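Local coordinates for protein predicted phosphatase, HAD family (Clostridium acetobutylicum, PDB 3MC1) that is a predicted phosphatase of the haloacid dehalogenase superfamily, probably hydrolysing phosphate esters with the help of a metal ion, at residues A[10-13]-A[14-18]; A[110-113]-A[114-117]; A[119-123]-A[124-128]. All blocks are in the same frame, centred on the assembly; numbering follows the deposited sequence.

Interaction 1: residues A[10-13]-A[14-18]. With NA (sodium ion), chain C.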
loop_
_atom_site.group_PDB
_atom_site.type_symbol
_atom_site.label_atom_id
_atom_site.label_comp_id
_atom_site.label_asym_id
_atom_site.label_seq_id
_atom_site.Cartn_x
_atom_site.Cartn_y
_atom_site.Cartn_z
ATOM N N ASP A 10 -4.054 -2.575 -0.059
ATOM C CA ASP A 10 -2.679 -2.101 0.001
ATOM C C ASP A 10 -2.613 -1.618 1.451
ATOM O O ASP A 10 -3.644 -1.589 2.136
ATOM C CB ASP A 10 -2.427 -0.941 -0.959
ATOM C CG ASP A 10 -0.981 -0.468 -0.917
ATOM O OD1 ASP A 10 -0.076 -1.325 -0.775
ATOM O OD2 ASP A 10 -0.749 0.755 -1.022
ATOM N N LEU A 11 -1.430 -1.248 1.934
ATOM C CA LEU A 11 -1.288 -0.807 3.319
ATOM C C LEU A 11 -1.272 0.714 3.486
ATOM O O LEU A 11 -2.236 1.297 3.975
ATOM C CB LEU A 11 -0.015 -1.422 3.931
ATOM C CG LEU A 11 0.356 -1.096 5.384
ATOM C CD1 LEU A 11 -0.842 -1.211 6.329
ATOM C CD2 LEU A 11 1.447 -2.065 5.832
ATOM N N ASP A 12 -0.167 1.342 3.092
ATOM C CA ASP A 12 -0.015 2.792 3.187
ATOM C C ASP A 12 -1.039 3.511 2.311
ATOM O O ASP A 12 -1.172 3.202 1.135
ATOM C CB ASP A 12 1.397 3.218 2.742
ATOM C CG ASP A 12 2.497 2.608 3.598
ATOM O OD1 ASP A 12 2.383 2.646 4.845
ATOM O OD2 ASP A 12 3.480 2.096 3.023
ATOM N N GLY A 13 -1.752 4.474 2.887
ATOM C CA GLY A 13 -2.733 5.225 2.119
ATOM C C GLY A 13 -4.092 4.563 1.940
ATOM O O GLY A 13 -5.001 5.149 1.346
ATOM N N THR A 14 -4.235 3.340 2.433
ATOM C CA THR A 14 -5.499 2.625 2.321
ATOM C C THR A 14 -5.952 2.202 3.709
ATOM O O THR A 14 -7.096 2.455 4.108
ATOM C CB THR A 14 -5.361 1.376 1.429
ATOM O OG1 THR A 14 -5.069 1.780 0.088
ATOM C CG2 THR A 14 -6.656 0.579 1.434
ATOM N N LEU A 15 -5.057 1.558 4.452
ATOM C CA LEU A 15 -5.387 1.127 5.801
ATOM C C LEU A 15 -4.817 2.099 6.830
ATOM O O LEU A 15 -5.455 2.396 7.847
ATOM C CB LEU A 15 -4.847 -0.282 6.057
ATOM C CG LEU A 15 -5.434 -1.419 5.215
ATOM C CD1 LEU A 15 -4.711 -2.721 5.528
ATOM C CD2 LEU A 15 -6.933 -1.546 5.500
ATOM N N THR A 16 -3.627 2.620 6.552
ATOM C CA THR A 16 -2.968 3.535 7.482
ATOM C C THR A 16 -2.516 4.847 6.842
ATOM O O THR A 16 -2.087 4.873 5.693
ATOM C CB THR A 16 -1.707 2.864 8.098
ATOM O OG1 THR A 16 -0.815 2.475 7.043
ATOM C CG2 THR A 16 -2.087 1.625 8.875
ATOM N N ASP A 17 -2.636 5.933 7.601
ATOM C CA ASP A 17 -2.187 7.259 7.173
ATOM C C ASP A 17 -0.752 7.282 7.691
ATOM O O ASP A 17 -0.494 7.707 8.822
ATOM C CB ASP A 17 -3.005 8.353 7.865
ATOM C CG ASP A 17 -2.615 9.747 7.418
ATOM O OD1 ASP A 17 -1.644 9.888 6.633
ATOM O OD2 ASP A 17 -3.283 10.706 7.855
ATOM N N SER A 18 0.173 6.807 6.867
ATOM C CA SER A 18 1.579 6.704 7.254
ATOM C C SER A 18 2.529 7.773 6.736
ATOM O O SER A 18 3.744 7.644 6.881
ATOM C CB SER A 18 2.100 5.336 6.819
ATOM O OG SER A 18 1.577 4.988 5.544
HETATM NA NA NA C . -0.971 2.854 -1.076
HETATM O O HOH W 1 1.872 1.495 7.373
HETATM O O HOH W 2 -0.197 5.088 -0.860
HETATM O O HOH W 3 -0.241 2.417 -3.116
#
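Asp-12 and Ser-18 meet side chain to side chain across the loop that follows strand 6-9 of the Rossmann-like HAD domain, a loop whose sequence fits the DxDx(T/V) motif of this superfamily. Ser-18 OG, set between its own backbone N and carbonyl carbon (chi1 40°), donates to Asp-12 OD1 over 2.6 Å. It reaches that oxygen from above the carboxylate plane, 41° out of it. A water donating to the same OD1 also bonds Thr-16 OG1, while OD2 of the carboxylate forms a salt bridge with Lys-111, so both oxygens are engaged. Leu-11 runs obliquely across Thr-16, its CD1 lying 3.8 Å from Thr-16 OG1, and the same methyl packs against Leu-15 CB. In the backbone, Leu-11 O accepts three N-H groups, those of Thr-14, Leu-15 and Thr-16, which curls the chain tightly round one carbonyl. Gly-13, which takes a positive phi where the chain turns back, returns a bond from its N to Thr-16 O at 2.9 Å. With CG anti to the backbone N (chi1 -179°), Asp-10 turns its carboxylate to the sodium ion, and Thr-109 holds the other oxygen. Asp-167 and two waters complete the site, in which Asp-10 OD2 binds sodium at 2.1 Å and Asp-12 O at 2.2 Å.

Interaction 2: residues A[110-113]-A[114-117]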
loop_
_atom_site.group_PDB
_atom_site.type_symbol
_atom_site.label_atom_id
_atom_site.label_comp_id
_atom_site.label_asym_id
_atom_site.label_seq_id
_atom_site.Cartn_x
_atom_site.Cartn_y
_atom_site.Cartn_z
ATOM N N SER A 110 3.554 -3.145 -1.633
ATOM C CA SER A 110 4.941 -3.042 -2.084
ATOM C C SER A 110 5.811 -2.785 -0.847
ATOM O O SER A 110 7.040 -2.856 -0.908
ATOM C CB SER A 110 5.126 -1.891 -3.090
ATOM O OG SER A 110 4.602 -2.211 -4.369
ATOM N N LYS A 111 5.181 -2.466 0.279
ATOM C CA LYS A 111 5.956 -2.232 1.487
ATOM C C LYS A 111 6.561 -3.570 1.927
ATOM O O LYS A 111 5.939 -4.617 1.765
ATOM C CB LYS A 111 5.053 -1.672 2.588
ATOM C CG LYS A 111 5.800 -1.287 3.856
ATOM C CD LYS A 111 4.838 -0.843 4.928
ATOM C CE LYS A 111 5.371 0.376 5.668
ATOM N NZ LYS A 111 5.517 1.532 4.739
ATOM N N PRO A 112 7.791 -3.557 2.472
ATOM C CA PRO A 112 8.368 -4.837 2.899
ATOM C C PRO A 112 7.438 -5.576 3.866
ATOM O O PRO A 112 6.844 -4.960 4.747
ATOM C CB PRO A 112 9.673 -4.417 3.565
ATOM C CG PRO A 112 10.082 -3.221 2.766
ATOM C CD PRO A 112 8.771 -2.463 2.630
ATOM N N THR A 113 7.325 -6.892 3.696
ATOM C CA THR A 113 6.480 -7.727 4.549
ATOM C C THR A 113 6.846 -7.616 6.030
ATOM O O THR A 113 5.972 -7.587 6.897
ATOM C CB THR A 113 6.601 -9.221 4.172
ATOM O OG1 THR A 113 6.430 -9.378 2.761
ATOM C CG2 THR A 113 5.550 -10.039 4.893
ATOM N N VAL A 114 8.138 -7.559 6.322
ATOM C CA VAL A 114 8.584 -7.484 7.705
ATOM C C VAL A 114 8.053 -6.243 8.411
ATOM O O VAL A 114 7.615 -6.323 9.560
ATOM C CB VAL A 114 10.132 -7.534 7.792
ATOM C CG1 VAL A 114 10.742 -6.424 6.964
ATOM C CG2 VAL A 114 10.569 -7.441 9.249
ATOM N N PHE A 115 8.090 -5.102 7.727
ATOM C CA PHE A 115 7.578 -3.862 8.301
ATOM C C PHE A 115 6.048 -3.875 8.351
ATOM O O PHE A 115 5.458 -3.455 9.336
ATOM C CB PHE A 115 8.015 -2.643 7.478
ATOM C CG PHE A 115 9.508 -2.453 7.404
ATOM C CD1 PHE A 115 10.325 -2.779 8.488
ATOM C CD2 PHE A 115 10.091 -1.908 6.264
ATOM C CE1 PHE A 115 11.702 -2.558 8.433
ATOM C CE2 PHE A 115 11.469 -1.683 6.202
ATOM C CZ PHE A 115 12.271 -2.008 7.286
ATOM N N SER A 116 5.420 -4.346 7.277
ATOM C CA SER A 116 3.957 -4.386 7.209
ATOM C C SER A 116 3.359 -5.208 8.348
ATOM O O SER A 116 2.350 -4.829 8.931
ATOM C CB SER A 116 3.518 -4.958 5.864
ATOM O OG SER A 116 4.142 -4.257 4.799
ATOM N N LYS A 117 3.991 -6.333 8.665
ATOM C CA LYS A 117 3.528 -7.188 9.746
ATOM C C LYS A 117 3.672 -6.487 11.103
ATOM O O LYS A 117 2.736 -6.478 11.907
ATOM C CB LYS A 117 4.323 -8.498 9.734
ATOM C CG LYS A 117 3.767 -9.562 10.650
ATOM C CD LYS A 117 4.568 -10.844 10.534
ATOM C CE LYS A 117 3.728 -12.035 10.959
ATOM N NZ LYS A 117 2.546 -12.196 10.055
#
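Pro-112 O receives two hydrogen bonds from Ser-116, one from the side chain and one from the backbone, as the chain enters helix 113-122. Ser-116 OG lies 2.8 Å from this oxygen and approaches from above the carbonyl plane, 50° out of it. Ser-116 N comes nearly along the direction of the C=O bond, at 3.0 Å. The hydroxyl is placed for this by its chi1 of -53°, which keeps OG beside its own backbone N and directs it back toward the preceding turn. One residue on, Lys-117 N bonds Thr-113 O at 2.9 Å and extends the helical pattern. Apolar contacts occupy another side of the turn. The pyrrolidine of Pro-112 crosses the Phe-115 ring obliquely, with CB and CG each 3.7 Å from Phe-115 CD2, and Pro-112 CB also meets Val-114 CG1 at 4.1 Å. That valine methyl lies over one face of the Phe-115 ring, near its rim, while Phe-77 of helix 63-81 makes an edge-to-face contact with the same ring. The aliphatic part of Lys-111 runs past the serine hydroxyl, its CD 3.5 Å from Ser-116 OG, before bending so that NZ reaches the metal-site loop in a salt bridge with Asp-12. With Pro-112 at the N-cap, this junction after strand 104-109 is consistent with HAD motif II, whose threonine would be Thr-109.

Interaction 3: residues A[119-123]-A[124-128]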
loop_
_atom_site.group_PDB
_atom_site.type_symbol
_atom_site.label_atom_id
_atom_site.label_comp_id
_atom_site.label_asym_id
_atom_site.label_seq_id
_atom_site.Cartn_x
_atom_site.Cartn_y
_atom_site.Cartn_z
ATOM N N ILE A 119 3.798 -3.345 11.737
ATOM C CA ILE A 119 2.857 -2.236 11.781
ATOM C C ILE A 119 1.426 -2.708 12.060
ATOM O O ILE A 119 0.756 -2.170 12.941
ATOM C CB ILE A 119 2.907 -1.447 10.445
ATOM C CG1 ILE A 119 4.241 -0.696 10.345
ATOM C CG2 ILE A 119 1.749 -0.479 10.355
ATOM C CD1 ILE A 119 4.545 -0.196 8.942
ATOM N N LEU A 120 0.961 -3.708 11.316
ATOM C CA LEU A 120 -0.402 -4.208 11.502
ATOM C C LEU A 120 -0.605 -4.847 12.880
ATOM O O LEU A 120 -1.683 -4.744 13.469
ATOM C CB LEU A 120 -0.753 -5.182 10.377
ATOM C CG LEU A 120 -0.864 -4.466 9.022
ATOM C CD1 LEU A 120 -0.978 -5.457 7.877
ATOM C CD2 LEU A 120 -2.064 -3.528 9.061
ATOM N N GLU A 121 0.430 -5.495 13.400
ATOM C CA GLU A 121 0.340 -6.093 14.725
ATOM C C GLU A 121 0.387 -4.962 15.748
ATOM O O GLU A 121 -0.357 -4.965 16.734
ATOM C CB GLU A 121 1.489 -7.072 14.954
ATOM C CG GLU A 121 1.543 -8.182 13.922
ATOM C CD GLU A 121 2.572 -9.246 14.253
ATOM O OE1 GLU A 121 3.569 -8.921 14.935
ATOM O OE2 GLU A 121 2.390 -10.400 13.820
ATOM N N HIS A 122 1.255 -3.983 15.502
ATOM C CA HIS A 122 1.377 -2.835 16.396
ATOM C C HIS A 122 0.020 -2.153 16.545
ATOM O O HIS A 122 -0.360 -1.723 17.635
ATOM C CB HIS A 122 2.385 -1.826 15.831
ATOM C CG HIS A 122 2.518 -0.578 16.651
ATOM N ND1 HIS A 122 3.158 -0.553 17.874
ATOM C CD2 HIS A 122 2.077 0.682 16.434
ATOM C CE1 HIS A 122 3.103 0.669 18.372
ATOM N NE2 HIS A 122 2.452 1.440 17.518
ATOM N N PHE A 123 -0.711 -2.056 15.441
ATOM C CA PHE A 123 -2.015 -1.414 15.458
ATOM C C PHE A 123 -3.169 -2.353 15.807
ATOM O O PHE A 123 -4.328 -1.942 15.814
ATOM C CB PHE A 123 -2.256 -0.705 14.120
ATOM C CG PHE A 123 -1.475 0.580 13.978
ATOM C CD1 PHE A 123 -1.718 1.653 14.834
ATOM C CD2 PHE A 123 -0.472 0.707 13.020
ATOM C CE1 PHE A 123 -0.976 2.832 14.745
ATOM C CE2 PHE A 123 0.278 1.888 12.922
ATOM C CZ PHE A 123 0.025 2.951 13.788
ATOM N N LYS A 124 -2.835 -3.607 16.105
ATOM C CA LYS A 124 -3.816 -4.619 16.505
ATOM C C LYS A 124 -4.850 -4.980 15.438
ATOM O O LYS A 124 -6.001 -5.292 15.754
ATOM C CB LYS A 124 -4.518 -4.145 17.776
ATOM C CG LYS A 124 -3.534 -3.755 18.881
ATOM C CD LYS A 124 -4.222 -3.082 20.038
ATOM C CE LYS A 124 -3.213 -2.587 21.073
ATOM N NZ LYS A 124 -3.902 -2.072 22.294
ATOM N N LEU A 125 -4.436 -4.957 14.178
ATOM C CA LEU A 125 -5.336 -5.285 13.072
ATOM C C LEU A 125 -4.867 -6.548 12.360
ATOM O O LEU A 125 -5.545 -7.047 11.469
ATOM C CB LEU A 125 -5.365 -4.135 12.050
ATOM C CG LEU A 125 -5.726 -2.712 12.496
ATOM C CD1 LEU A 125 -5.620 -1.777 11.302
ATOM C CD2 LEU A 125 -7.136 -2.670 13.080
ATOM N N ALA A 126 -3.715 -7.074 12.766
ATOM C CA ALA A 126 -3.142 -8.240 12.096
ATOM C C ALA A 126 -4.025 -9.479 11.931
ATOM O O ALA A 126 -4.012 -10.118 10.883
ATOM C CB ALA A 126 -1.832 -8.633 12.775
ATOM N N PHE A 127 -4.793 -9.822 12.955
ATOM C CA PHE A 127 -5.621 -11.017 12.886
ATOM C C PHE A 127 -6.852 -10.949 11.992
ATOM O O PHE A 127 -7.519 -11.966 11.760
ATOM C CB PHE A 127 -5.984 -11.441 14.304
ATOM C CG PHE A 127 -4.828 -12.048 15.044
ATOM C CD1 PHE A 127 -4.297 -13.266 14.636
ATOM C CD2 PHE A 127 -4.248 -11.389 16.122
ATOM C CE1 PHE A 127 -3.202 -13.822 15.292
ATOM C CE2 PHE A 127 -3.151 -11.935 16.789
ATOM C CZ PHE A 127 -2.628 -13.153 16.376
ATOM N N TYR A 128 -7.157 -9.761 11.483
ATOM C CA TYR A 128 -8.296 -9.606 10.581
ATOM C C TYR A 128 -7.902 -10.171 9.221
ATOM O O TYR A 128 -8.755 -10.452 8.374
ATOM C CB TYR A 128 -8.651 -8.134 10.400
ATOM C CG TYR A 128 -9.346 -7.485 11.574
ATOM C CD1 TYR A 128 -10.603 -7.927 11.999
ATOM C CD2 TYR A 128 -8.763 -6.414 12.249
ATOM C CE1 TYR A 128 -11.263 -7.316 13.065
ATOM C CE2 TYR A 128 -9.414 -5.790 13.318
ATOM C CZ TYR A 128 -10.664 -6.247 13.719
ATOM O OH TYR A 128 -11.308 -5.632 14.759
#
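A positive phi at Lys-124 (64°) turns the chain back on the end of helix 113-122 and makes a Schellman motif, while Glu-121, with CG anti to its carbonyl carbon (chi1 -58°), sets that methylene against Ala-126. Leu-125 N is brought by the reversal to Leu-120 O, meeting it nearly head-on to the carbonyl at 2.9 Å, while Lys-124 N bonds Glu-121 O at the same length from far above the carbonyl plane. Ala-126 N adds a weak bond to Leu-120 O at 3.2 Å, so that this oxygen receives two N-H groups from the chain leaving the helix. The reversal also folds apolar groups together. Ala-126 CB points back at the helix and touches both Leu-120 CB, 4.3 Å away, and Glu-121 CG. Leu-125 CG packs against Phe-123 CB at 4.3 Å, while Leu-125 CB touches Leu-120 CD2 more distantly. On the Phe-123 ring, His-122 CD2 sits 3.9 Å above the centre of one face, and Ile-119 CG2 abuts the edge in the ring plane. The 3-10 turn 126-128 then leads toward strand 131-135, with Tyr-128 OH hydrogen-bonded to Glu-92 of helix 91-101. The nearest of the apolar contacts in this reversal is Glu-121 CG against Ala-126 CB, at 3.6 Å.

Overall arrangement
The three contacts follow one another along the chain. Interaction 1 lies in the loop after strand 6-9, interaction 2 where strand 104-109 gives way to helix 113-122, and interaction 3 at the far end of that helix, before strand 131-135. These three strands are neighbours in the parallel sheet, with 104-109 between the others. The centres are about 12 to 13 Å apart, yet every pair touches. Asp-12 and Lys-111 join interactions 1 and 2 by a salt bridge; Leu-11 reaches Leu-120 of interaction 3, and Lys-111 packs on Ile-119. One helix thus leads from the junction whose lysine reaches the metal-site loop to the outer part of the domain.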